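Local coordinates for protein cytidylyltransferase (Leptospira borgpetersenii serovar Hardjo-bovis, PDB 6OEW) that probably transfers a nucleotidyl group, as a magnesium-binding cytidylyltransferase of the SpsF-like family with a GT-A type fold, at residues Arg192-Tyr197 with Asp226-Ile231; Arg140-Gly145 with Phe186-Glu191; Asp85-Tyr90 with Tyr167-Ile172; Leu14-Met19 with Ile102-Gly107. One frame throughout, in Å; residues are numbered along the deposited sequence.

Contact 1 of 4, residues Arg192-Tyr197 with Asp226-Ile231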
# COMPACT_ATOMS: atom_id res chain seq x y z
N ARG A 192 17.52 1.60 -9.26
CA ARG A 192 18.63 0.91 -8.61
C ARG A 192 18.02 -0.03 -7.59
O ARG A 192 16.80 -0.05 -7.38
CB ARG A 192 19.60 1.89 -7.96
CG ARG A 192 18.99 2.71 -6.83
CD ARG A 192 19.93 3.81 -6.36
NE ARG A 192 19.24 4.77 -5.48
CZ ARG A 192 19.79 5.90 -5.04
NH1 ARG A 192 21.03 6.24 -5.39
NH2 ARG A 192 19.08 6.72 -4.26
N ASP A 193 18.86 -0.83 -6.94
CA ASP A 193 18.34 -1.83 -6.00
C ASP A 193 18.39 -1.24 -4.58
O ASP A 193 19.45 -1.18 -3.96
CB ASP A 193 19.11 -3.14 -6.11
CG ASP A 193 18.51 -4.25 -5.25
OD1 ASP A 193 17.54 -3.98 -4.51
OD2 ASP A 193 18.99 -5.40 -5.32
N ASP A 194 17.23 -0.80 -4.08
CA ASP A 194 17.07 -0.25 -2.74
C ASP A 194 16.42 -1.23 -1.78
O ASP A 194 15.99 -0.81 -0.70
CB ASP A 194 16.21 1.01 -2.75
CG ASP A 194 16.85 2.17 -3.50
OD1 ASP A 194 18.09 2.21 -3.68
OD2 ASP A 194 16.09 3.07 -3.87
N SER A 195 16.31 -2.50 -2.15
CA SER A 195 15.56 -3.44 -1.32
C SER A 195 16.18 -3.62 0.07
O SER A 195 15.49 -4.12 0.97
CB SER A 195 15.49 -4.79 -2.01
OG SER A 195 16.80 -5.23 -2.32
N LYS A 196 17.45 -3.26 0.25
CA LYS A 196 18.07 -3.41 1.58
C LYS A 196 17.48 -2.46 2.60
O LYS A 196 17.73 -2.63 3.80
CB LYS A 196 19.58 -3.18 1.50
CG LYS A 196 19.97 -1.77 1.06
CD LYS A 196 21.47 -1.61 0.82
CE LYS A 196 21.77 -0.26 0.18
NZ LYS A 196 23.24 -0.04 -0.02
N TYR A 197 16.70 -1.47 2.17
CA TYR A 197 16.06 -0.53 3.09
C TYR A 197 14.66 -1.00 3.43
O TYR A 197 13.89 -1.43 2.56
CB TYR A 197 16.03 0.88 2.51
CG TYR A 197 17.40 1.46 2.27
CD1 TYR A 197 18.23 1.81 3.34
CD2 TYR A 197 17.89 1.63 0.99
CE1 TYR A 197 19.50 2.34 3.12
CE2 TYR A 197 19.15 2.16 0.75
CZ TYR A 197 19.95 2.51 1.82
OH TYR A 197 21.20 3.03 1.59
N ASP A 226 14.08 11.39 -2.91
CA ASP A 226 14.57 12.31 -1.88
C ASP A 226 14.85 11.56 -0.58
O ASP A 226 15.85 11.83 0.10
CB ASP A 226 13.55 13.42 -1.58
CG ASP A 226 13.22 14.26 -2.78
OD1 ASP A 226 12.09 14.80 -2.81
OD2 ASP A 226 14.06 14.35 -3.69
N LEU A 227 13.96 10.63 -0.23
CA LEU A 227 14.04 9.88 1.02
C LEU A 227 15.26 8.97 1.04
O LEU A 227 15.97 8.90 2.05
CB LEU A 227 12.75 9.07 1.19
CG LEU A 227 12.61 8.13 2.39
CD1 LEU A 227 12.66 8.92 3.68
CD2 LEU A 227 11.31 7.33 2.31
N ILE A 228 15.49 8.24 -0.05
CA ILE A 228 16.67 7.38 -0.11
C ILE A 228 17.95 8.21 -0.06
O ILE A 228 18.93 7.81 0.57
CB ILE A 228 16.62 6.49 -1.37
CG1 ILE A 228 15.31 5.71 -1.41
CG2 ILE A 228 17.83 5.56 -1.40
CD1 ILE A 228 15.06 4.85 -0.18
N GLU A 229 17.96 9.38 -0.72
CA GLU A 229 19.16 10.20 -0.69
C GLU A 229 19.44 10.73 0.71
O GLU A 229 20.60 10.81 1.12
CB GLU A 229 19.05 11.35 -1.69
CG GLU A 229 19.21 10.91 -3.14
CD GLU A 229 20.53 10.19 -3.40
OE1 GLU A 229 21.55 10.55 -2.78
OE2 GLU A 229 20.54 9.26 -4.23
N VAL A 230 18.40 11.07 1.46
CA VAL A 230 18.59 11.53 2.83
C VAL A 230 19.10 10.39 3.72
O VAL A 230 19.98 10.59 4.57
CB VAL A 230 17.29 12.15 3.38
CG1 VAL A 230 17.27 12.13 4.89
CG2 VAL A 230 17.16 13.58 2.89
N ILE A 231 18.55 9.18 3.55
CA ILE A 231 19.05 8.01 4.27
C ILE A 231 20.50 7.73 3.91
O ILE A 231 21.33 7.41 4.78
CB ILE A 231 18.15 6.78 3.99
CG1 ILE A 231 16.75 6.96 4.59
CG2 ILE A 231 18.81 5.51 4.52
CD1 ILE A 231 15.70 5.96 4.07
O HOH W 1 22.39 4.64 4.17
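Arg192 CG sits between the backbone N and the carbonyl carbon (chi1 63°) and the extended chain carries the guanidinium on to Glu229, whose own chain bends at chi2 (-57°), turning CD. The result is a salt-bridge network that ties the loop after strand 185-187 to helix 224-233. Both terminal nitrogens of Arg192 grip one oxygen: NH2 lies 2.9 Å from Glu229 OE2 and NH1 3.3 Å from the same atom. OE2 is near the guanidinium plane, NH2 meets it from above the carboxylate plane, and guanidinium and carboxylate planes are 35° apart. Arg192 NE also pairs with Asp194 OD1 at 3.3 Å, so one cation serves two acids.

Ile228 packs against both Arg192 and Asp194. Its CG2 lies 3.3 Å from Arg192 NH2, and its CG1 meets Asp194 OD2 tip to tip at 3.7 Å. A type I turn from Asp194 to Tyr197 brings the tyrosine back to the helix, where its ring slides past Ile231 in the opposite direction, CE1 lying 3.5 Å from Ile231 CG2. Tyr197 OH bonds to Lys232 NZ, and a water 3.3 Å from that hydroxyl donates to the carbonyl O of Ile231.

Contact 2 of 4, residues Arg140-Gly145 with Phe186-Glu191. With EDO (1,2-ethanediol), chain E.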
# COMPACT_ATOMS: atom_id res chain seq x y z
N ARG A 140 11.85 -7.40 -5.86
CA ARG A 140 11.93 -6.19 -5.04
C ARG A 140 13.18 -5.39 -5.36
O ARG A 140 14.30 -5.85 -5.10
CB ARG A 140 11.89 -6.53 -3.55
CG ARG A 140 10.52 -7.04 -3.13
CD ARG A 140 10.48 -7.44 -1.63
NE ARG A 140 9.09 -7.68 -1.24
CZ ARG A 140 8.24 -6.71 -0.88
NH1 ARG A 140 8.66 -5.45 -0.84
NH2 ARG A 140 6.99 -7.01 -0.56
N THR A 141 13.00 -4.17 -5.89
CA THR A 141 14.09 -3.22 -6.02
C THR A 141 13.80 -1.87 -5.38
O THR A 141 14.70 -1.03 -5.31
CB THR A 141 14.48 -3.00 -7.50
OG1 THR A 141 13.32 -2.68 -8.28
CG2 THR A 141 15.18 -4.22 -8.07
N PHE A 142 12.57 -1.62 -4.91
CA PHE A 142 12.30 -0.49 -4.02
C PHE A 142 12.49 -0.93 -2.57
O PHE A 142 12.48 -2.12 -2.25
CB PHE A 142 10.87 0.04 -4.20
CG PHE A 142 10.59 0.57 -5.58
CD1 PHE A 142 10.80 1.90 -5.89
CD2 PHE A 142 10.11 -0.28 -6.56
CE1 PHE A 142 10.56 2.39 -7.17
CE2 PHE A 142 9.88 0.21 -7.87
CZ PHE A 142 10.09 1.55 -8.15
N ALA A 143 12.69 0.05 -1.70
CA ALA A 143 12.65 -0.23 -0.27
C ALA A 143 11.33 -0.88 0.11
O ALA A 143 10.29 -0.61 -0.50
CB ALA A 143 12.85 1.05 0.54
N ARG A 144 11.35 -1.75 1.12
CA ARG A 144 10.10 -2.26 1.65
C ARG A 144 9.26 -1.09 2.16
O ARG A 144 9.79 -0.16 2.76
CB ARG A 144 10.35 -3.26 2.77
CG ARG A 144 10.60 -4.64 2.24
CD ARG A 144 10.81 -5.68 3.33
NE ARG A 144 11.29 -6.90 2.70
CZ ARG A 144 10.51 -7.86 2.22
NH1 ARG A 144 11.04 -8.93 1.63
NH2 ARG A 144 9.19 -7.76 2.34
N GLY A 145 7.96 -1.13 1.89
CA GLY A 145 7.11 -0.01 2.22
C GLY A 145 6.70 0.86 1.04
O GLY A 145 5.92 1.80 1.24
N PHE A 186 3.07 -8.39 -15.06
CA PHE A 186 4.19 -7.52 -15.36
C PHE A 186 4.71 -6.87 -14.09
O PHE A 186 3.97 -6.69 -13.13
CB PHE A 186 3.81 -6.45 -16.38
CG PHE A 186 3.58 -7.03 -17.71
CD1 PHE A 186 4.65 -7.33 -18.52
CD2 PHE A 186 2.30 -7.40 -18.10
CE1 PHE A 186 4.45 -7.93 -19.74
CE2 PHE A 186 2.09 -7.99 -19.33
CZ PHE A 186 3.16 -8.26 -20.14
N GLU A 187 5.98 -6.49 -14.13
CA GLU A 187 6.65 -5.95 -12.96
C GLU A 187 7.28 -4.59 -13.25
O GLU A 187 7.71 -4.31 -14.37
CB GLU A 187 7.72 -6.90 -12.46
CG GLU A 187 7.17 -8.27 -12.08
CD GLU A 187 8.24 -9.15 -11.49
OE1 GLU A 187 8.77 -10.03 -12.20
OE2 GLU A 187 8.58 -8.92 -10.31
N TYR A 188 7.37 -3.78 -12.22
CA TYR A 188 7.84 -2.41 -12.34
C TYR A 188 9.09 -2.22 -11.50
O TYR A 188 9.02 -2.29 -10.26
CB TYR A 188 6.72 -1.45 -11.93
CG TYR A 188 7.02 -0.01 -12.24
CD1 TYR A 188 6.82 0.49 -13.53
CD2 TYR A 188 7.53 0.83 -11.28
CE1 TYR A 188 7.11 1.82 -13.82
CE2 TYR A 188 7.83 2.14 -11.55
CZ TYR A 188 7.60 2.64 -12.82
OH TYR A 188 7.90 3.94 -13.06
N PRO A 189 10.25 -1.98 -12.11
CA PRO A 189 11.50 -1.84 -11.35
C PRO A 189 11.76 -0.43 -10.83
O PRO A 189 11.28 0.58 -11.36
CB PRO A 189 12.57 -2.21 -12.38
CG PRO A 189 12.00 -1.64 -13.68
CD PRO A 189 10.48 -1.87 -13.57
N ASN A 190 12.56 -0.38 -9.77
CA ASN A 190 13.27 0.82 -9.36
C ASN A 190 14.50 1.01 -10.26
O ASN A 190 14.97 0.09 -10.92
CB ASN A 190 13.68 0.69 -7.89
CG ASN A 190 14.17 1.99 -7.27
OD1 ASN A 190 13.99 3.10 -7.81
ND2 ASN A 190 14.79 1.87 -6.09
N GLU A 191 15.04 2.23 -10.26
CA GLU A 191 16.20 2.48 -11.11
C GLU A 191 17.47 1.84 -10.56
O GLU A 191 18.42 1.58 -11.31
CB GLU A 191 16.41 3.98 -11.28
CG GLU A 191 16.37 4.69 -9.94
CD GLU A 191 16.53 6.18 -10.08
OE1 GLU A 191 17.01 6.61 -11.15
OE2 GLU A 191 16.15 6.90 -9.14
C1 EDO E . 17.74 -2.13 -10.62
O1 EDO E . 19.14 -2.34 -10.43
C2 EDO E . 17.14 -3.31 -11.38
O2 EDO E . 16.17 -2.79 -12.30
O HOH W 2 10.20 -3.63 -8.05
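Asn190 is held by Thr141 at two points and lies flat on Phe142. Its backbone N donates to Thr141 OG1 at 2.8 Å, in a nearly straight bond of 167°, and its side-chain ND2 donates to Thr141 O at 3.0 Å. That carbonyl oxygen lies in the plane of the Asn190 amide, though the amide nitrogen approaches it from above the carbonyl plane. Asn190 CG, the root of the amide, is anti to the backbone N (chi1 -168°). Asn190 CB stands 3.5 Å from the centroid of the Phe142 ring, almost on the ring normal, a CH-pi contact over the centre of the face. The amide continues the stack, its plane only 15° from the ring, with Asn190 OD1 3.6 Å from Phe142 CE1.

At the ring's edge, in its plane, sits the carbonyl O of Tyr188, 3.6 Å from Phe142 CE2. Phe142 CZ in turn meets the edge of the Tyr188 ring, with CD2 of Tyr188 at 4.1 Å.

Further out, a water donating to Tyr188 O also lies near Thr141 OG1. Helix 114-126 backs the aromatics: Phe142 rests on Ile116, and Tyr188 on Leu119, Met120 and Leu123. Asn190 ND2 also makes a weak bond to Asp194 OD2. The contact thus joins the loop between strands 133-135 and 149-152 to the chain leaving edge strand 185-187. Its two bonds to Thr141 set both the backbone and the amide of Asn190, so that CB and the amide plane stay against the Phe142 face.

Contact 3 of 4, residues Asp85-Tyr90 with Tyr167-Ile172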
# COMPACT_ATOMS: atom_id res chain seq x y z
N ASP A 85 -10.95 -12.30 5.13
CA ASP A 85 -11.11 -12.60 3.71
C ASP A 85 -10.92 -11.29 2.96
O ASP A 85 -11.87 -10.55 2.70
CB ASP A 85 -12.46 -13.26 3.44
CG ASP A 85 -12.59 -13.76 2.00
OD1 ASP A 85 -11.90 -13.25 1.10
OD2 ASP A 85 -13.42 -14.66 1.77
N LEU A 86 -9.66 -11.00 2.62
CA LEU A 86 -9.33 -9.75 1.94
C LEU A 86 -9.80 -9.77 0.50
O LEU A 86 -10.06 -8.71 -0.07
CB LEU A 86 -7.83 -9.48 2.01
CG LEU A 86 -7.34 -8.78 3.30
CD1 LEU A 86 -7.83 -7.32 3.34
CD2 LEU A 86 -7.71 -9.54 4.57
N ILE A 87 -9.87 -10.96 -0.12
CA ILE A 87 -10.44 -11.01 -1.47
C ILE A 87 -11.88 -10.53 -1.43
O ILE A 87 -12.31 -9.72 -2.26
CB ILE A 87 -10.31 -12.42 -2.06
CG1 ILE A 87 -8.84 -12.73 -2.37
CG2 ILE A 87 -11.14 -12.53 -3.37
CD1 ILE A 87 -8.65 -14.11 -3.02
N GLN A 88 -12.65 -10.98 -0.43
CA GLN A 88 -14.04 -10.54 -0.31
C GLN A 88 -14.11 -9.06 0.04
O GLN A 88 -14.96 -8.34 -0.49
CB GLN A 88 -14.81 -11.36 0.72
CG GLN A 88 -16.30 -10.96 0.80
CD GLN A 88 -17.01 -11.44 2.08
OE1 GLN A 88 -17.01 -10.76 3.11
NE2 GLN A 88 -17.64 -12.61 1.99
N ARG A 89 -13.25 -8.60 0.95
CA ARG A 89 -13.28 -7.18 1.32
C ARG A 89 -12.97 -6.29 0.11
O ARG A 89 -13.64 -5.27 -0.09
CB ARG A 89 -12.28 -6.90 2.44
CG ARG A 89 -12.60 -5.61 3.21
CD ARG A 89 -11.42 -5.07 4.02
NE ARG A 89 -10.96 -6.03 5.02
CZ ARG A 89 -9.86 -5.87 5.75
NH1 ARG A 89 -9.11 -4.77 5.59
NH2 ARG A 89 -9.51 -6.81 6.64
N TYR A 90 -11.97 -6.67 -0.70
CA TYR A 90 -11.63 -5.86 -1.87
C TYR A 90 -12.68 -5.99 -2.96
O TYR A 90 -12.96 -5.03 -3.68
CB TYR A 90 -10.27 -6.27 -2.43
CG TYR A 90 -9.15 -5.46 -1.86
CD1 TYR A 90 -8.64 -5.76 -0.60
CD2 TYR A 90 -8.60 -4.39 -2.57
CE1 TYR A 90 -7.62 -5.02 -0.05
CE2 TYR A 90 -7.57 -3.64 -2.03
CZ TYR A 90 -7.09 -3.96 -0.77
OH TYR A 90 -6.07 -3.21 -0.24
N TYR A 167 -4.71 -18.71 3.38
CA TYR A 167 -3.58 -17.86 3.02
C TYR A 167 -3.87 -17.05 1.75
O TYR A 167 -3.52 -15.87 1.67
CB TYR A 167 -2.33 -18.72 2.84
CG TYR A 167 -1.06 -17.96 2.58
CD1 TYR A 167 -0.35 -17.37 3.62
CD2 TYR A 167 -0.54 -17.86 1.29
CE1 TYR A 167 0.83 -16.66 3.37
CE2 TYR A 167 0.64 -17.18 1.05
CZ TYR A 167 1.32 -16.59 2.10
OH TYR A 167 2.50 -15.91 1.85
N GLU A 168 -4.52 -17.67 0.76
CA GLU A 168 -4.85 -16.97 -0.48
C GLU A 168 -5.90 -15.89 -0.26
O GLU A 168 -5.79 -14.78 -0.79
CB GLU A 168 -5.33 -17.97 -1.53
CG GLU A 168 -4.25 -18.87 -2.07
CD GLU A 168 -4.80 -20.01 -2.90
OE1 GLU A 168 -5.97 -20.43 -2.69
OE2 GLU A 168 -4.07 -20.51 -3.77
N ARG A 169 -6.96 -16.21 0.50
CA ARG A 169 -8.02 -15.24 0.77
C ARG A 169 -7.50 -14.05 1.57
O ARG A 169 -7.98 -12.92 1.40
CB ARG A 169 -9.17 -15.91 1.54
CG ARG A 169 -9.71 -17.21 0.93
CD ARG A 169 -10.35 -17.03 -0.45
NE ARG A 169 -11.37 -15.98 -0.49
CZ ARG A 169 -12.22 -15.79 -1.51
NH1 ARG A 169 -12.20 -16.59 -2.58
NH2 ARG A 169 -13.11 -14.81 -1.45
N GLU A 170 -6.52 -14.28 2.45
CA GLU A 170 -6.01 -13.19 3.28
C GLU A 170 -5.04 -12.29 2.52
O GLU A 170 -5.06 -11.06 2.71
CB GLU A 170 -5.35 -13.76 4.55
CG GLU A 170 -4.49 -12.71 5.29
CD GLU A 170 -3.93 -13.18 6.63
OE1 GLU A 170 -3.98 -14.39 6.93
OE2 GLU A 170 -3.44 -12.31 7.39
N HIS A 171 -4.22 -12.84 1.62
CA HIS A 171 -3.17 -12.06 0.98
C HIS A 171 -3.47 -11.67 -0.46
O HIS A 171 -2.75 -10.83 -1.01
CB HIS A 171 -1.85 -12.81 1.05
CG HIS A 171 -1.37 -12.96 2.46
ND1 HIS A 171 -0.91 -11.89 3.19
CD2 HIS A 171 -1.38 -14.02 3.30
CE1 HIS A 171 -0.60 -12.30 4.41
NE2 HIS A 171 -0.88 -13.59 4.50
N ILE A 172 -4.49 -12.28 -1.07
CA ILE A 172 -5.02 -11.95 -2.39
C ILE A 172 -4.11 -12.43 -3.51
O ILE A 172 -4.50 -13.28 -4.32
CB ILE A 172 -5.29 -10.44 -2.56
CG1 ILE A 172 -6.29 -9.94 -1.52
CG2 ILE A 172 -5.84 -10.21 -3.98
CD1 ILE A 172 -6.68 -8.47 -1.71
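The capped N-terminal turn of helix 86-96 packs beside the C-terminal part of helix 166-171, the axes of the short segments 7.7 Å apart at an angle of 36°. Asp85 is the N-cap: its OD1 accepts from Gln88 N at 2.8 Å, approached from above the carboxylate plane. The same oxygen takes a side-on grip from Arg169, whose NE and NH2 both lie 3.2 Å from Asp85 OD1. The Arg169 chain bends at chi2 (-64°), which places CD, and again at chi3, and it lies alongside Asp85 pointing the same way; carboxylate and guanidinium planes are nearly perpendicular (88°). Three donors on OD1 would be expected to favour a charged carboxylate. Arg169 NH2 also forms a salt bridge with Asp160, and Ile87 CG2 covers one face of the guanidinium toward the rim.

The backbone joins in as well. The carbonyl O of Arg169 receives Ile87 N at 3.1 Å, in its own plane, and a weak bond from Leu86 N, so it faces amides at the start of the neighbouring helix.

Ile172, which leaves helix 166-171 with positive phi, packs its side chain against Leu86, Ile87 and Tyr90. Its CG1 touches Leu86 CB and Ile87 CG1, both at 3.9 Å, and Leu156 of helix 153-162 packs against Ile87, Tyr90 and Ile172. Tyr90 sends its hydroxyl to Leu14 O on strand 11-16, while its ring is crossed at about a right angle by the Ile172 side chain, CD1 lying 3.5 Å from Tyr90 CD1.

Contact 4 of 4, residues Leu14-Met19 with Ile102-Gly107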
# COMPACT_ATOMS: atom_id res chain seq x y z
N LEU A 14 -7.33 1.48 -3.04
CA LEU A 14 -8.05 0.78 -1.99
C LEU A 14 -7.02 0.32 -0.97
O LEU A 14 -6.23 -0.59 -1.24
CB LEU A 14 -8.84 -0.40 -2.55
CG LEU A 14 -9.84 -0.09 -3.66
CD1 LEU A 14 -10.76 -1.28 -3.82
CD2 LEU A 14 -10.62 1.19 -3.37
N ILE A 15 -7.02 0.97 0.20
CA ILE A 15 -6.01 0.75 1.23
C ILE A 15 -6.59 -0.12 2.32
O ILE A 15 -7.52 0.30 3.04
CB ILE A 15 -5.52 2.08 1.83
CG1 ILE A 15 -5.19 3.09 0.72
CG2 ILE A 15 -4.32 1.85 2.76
CD1 ILE A 15 -5.18 4.47 1.26
N GLN A 16 -6.02 -1.30 2.51
CA GLN A 16 -6.44 -2.14 3.62
C GLN A 16 -5.68 -1.76 4.88
O GLN A 16 -4.45 -1.60 4.88
CB GLN A 16 -6.24 -3.63 3.29
CG GLN A 16 -4.82 -4.00 2.96
CD GLN A 16 -4.64 -5.50 2.83
OE1 GLN A 16 -4.79 -6.07 1.75
NE2 GLN A 16 -4.34 -6.16 3.95
N ALA A 17 -6.42 -1.55 5.97
CA ALA A 17 -5.80 -1.15 7.22
C ALA A 17 -6.70 -1.61 8.35
O ALA A 17 -7.92 -1.62 8.22
CB ALA A 17 -5.61 0.37 7.32
N ARG A 18 -6.08 -2.01 9.47
CA ARG A 18 -6.84 -2.41 10.64
C ARG A 18 -5.99 -2.22 11.88
O ARG A 18 -4.75 -2.27 11.83
CB ARG A 18 -7.32 -3.87 10.57
CG ARG A 18 -6.18 -4.87 10.72
CD ARG A 18 -6.67 -6.30 10.51
NE ARG A 18 -7.56 -6.73 11.59
CZ ARG A 18 -8.06 -7.96 11.71
NH1 ARG A 18 -7.76 -8.88 10.81
NH2 ARG A 18 -8.85 -8.26 12.73
N MET A 19 -6.68 -2.01 13.01
CA MET A 19 -6.00 -1.85 14.29
C MET A 19 -5.42 -3.17 14.77
O MET A 19 -4.29 -3.22 15.26
CB MET A 19 -6.97 -1.28 15.34
CG MET A 19 -7.33 0.21 15.10
SD MET A 19 -5.94 1.32 15.44
CE MET A 19 -5.99 1.27 17.26
N ILE A 102 -8.01 -1.72 -9.70
CA ILE A 102 -7.74 -1.65 -8.27
C ILE A 102 -6.25 -1.37 -8.01
O ILE A 102 -5.39 -2.16 -8.41
CB ILE A 102 -8.17 -2.94 -7.57
CG1 ILE A 102 -9.69 -3.06 -7.64
CG2 ILE A 102 -7.65 -2.93 -6.12
CD1 ILE A 102 -10.21 -4.49 -7.62
N VAL A 103 -5.96 -0.29 -7.29
CA VAL A 103 -4.62 -0.07 -6.77
C VAL A 103 -4.63 -0.54 -5.32
O VAL A 103 -5.27 0.08 -4.45
CB VAL A 103 -4.17 1.39 -6.89
CG1 VAL A 103 -2.74 1.54 -6.34
CG2 VAL A 103 -4.26 1.86 -8.34
N ARG A 104 -3.98 -1.66 -5.06
CA ARG A 104 -3.99 -2.26 -3.73
C ARG A 104 -2.80 -1.75 -2.93
O ARG A 104 -1.65 -1.96 -3.34
CB ARG A 104 -3.94 -3.78 -3.80
CG ARG A 104 -3.98 -4.33 -2.37
CD ARG A 104 -3.36 -5.66 -2.26
NE ARG A 104 -3.48 -6.24 -0.91
CZ ARG A 104 -2.81 -7.34 -0.59
NH1 ARG A 104 -2.01 -7.86 -1.50
NH2 ARG A 104 -2.94 -7.90 0.62
N LEU A 105 -3.07 -1.09 -1.80
CA LEU A 105 -2.07 -0.65 -0.85
C LEU A 105 -2.46 -1.17 0.52
O LEU A 105 -3.62 -1.47 0.78
CB LEU A 105 -1.95 0.87 -0.75
CG LEU A 105 -1.76 1.65 -2.05
CD1 LEU A 105 -1.75 3.15 -1.74
CD2 LEU A 105 -0.47 1.23 -2.74
N THR A 106 -1.47 -1.21 1.42
CA THR A 106 -1.71 -1.62 2.79
C THR A 106 -1.23 -0.52 3.73
O THR A 106 -0.27 0.20 3.43
CB THR A 106 -1.00 -2.93 3.13
OG1 THR A 106 0.42 -2.72 3.15
CG2 THR A 106 -1.34 -4.02 2.11
N GLY A 107 -1.90 -0.42 4.87
CA GLY A 107 -1.63 0.66 5.81
C GLY A 107 -0.32 0.57 6.57
O GLY A 107 -0.09 1.35 7.50
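Gln16 and Leu14, with the most buried surface here, lie on the same face of a parallel strand pair at the heart of the mixed sheet, where strand 11-16 runs beside strand 101-106. Gln16 carries the polar contact. Its CG sits between the backbone N and the carbonyl carbon (chi1 58°), alongside Thr106, whose CG2 is 3.6 Å from Gln16 CG. From there the amide reaches back to Arg104, which holds Gln16 OE1 side-on, with NH2 at 2.8 Å and NE at 3.0 Å. The oxygen lies in the guanidinium plane, whereas both donors come from the same side above the amide plane, the two planes being 42° apart. Arg104 NH1 turns to Glu149 in a salt bridge, so the guanidinium has two partners, Gln16 OE1 at NE and NH2 and Glu149 at NH1.

Leu14 N donates to Val103 O at 2.9 Å, and Leu14 O accepts from Leu105 N, while Leu14 CD1 touches Ile102 CG2. Gln16 continues the parallel pattern, N to Leu105 O and O to Gly107 N, the latter bond 2.8 Å long.

On the other face, Leu105 CB and Ile15 CG1 pack at 4.2 Å, against Met41, Leu42 and Leu45 of helix 37-45. Thr106 OG1 bonds to Asp108, a residue seen to bind magnesium in this protein. Pairing through Gly107 therefore carries the sheet's hydrogen bonding toward the magnesium site, and the buried Arg104 guanidinium is probably charge-compensated by Glu149, with the neutral Gln16 OE1 supplying hydrogen-bond acceptance.

In the fold
Contact 4 is the buried core, its centre about 6 Å from the chain centre, built from parallel strand bonds with an amide-guanidinium pair on one face. Contact 3, partly buried, touches it through Tyr90, and helix 86-96 is followed in the chain by strand 101-106. Contacts 1 and 2 form a second touching pair, probably hydrogen-bonded from Asp194 N to Thr141 O and from Arg144 N to Tyr197 O, contact 1 partly buried and contact 2 at the surface. Contacts 2 and 4 reach the same sheet, contact 2 at its edge strand. Arginine-acid pairs secure contacts 1 and 3, on opposite sides of the chain's centre, whereas contact 2 relies on uncharged bonds and an aromatic face.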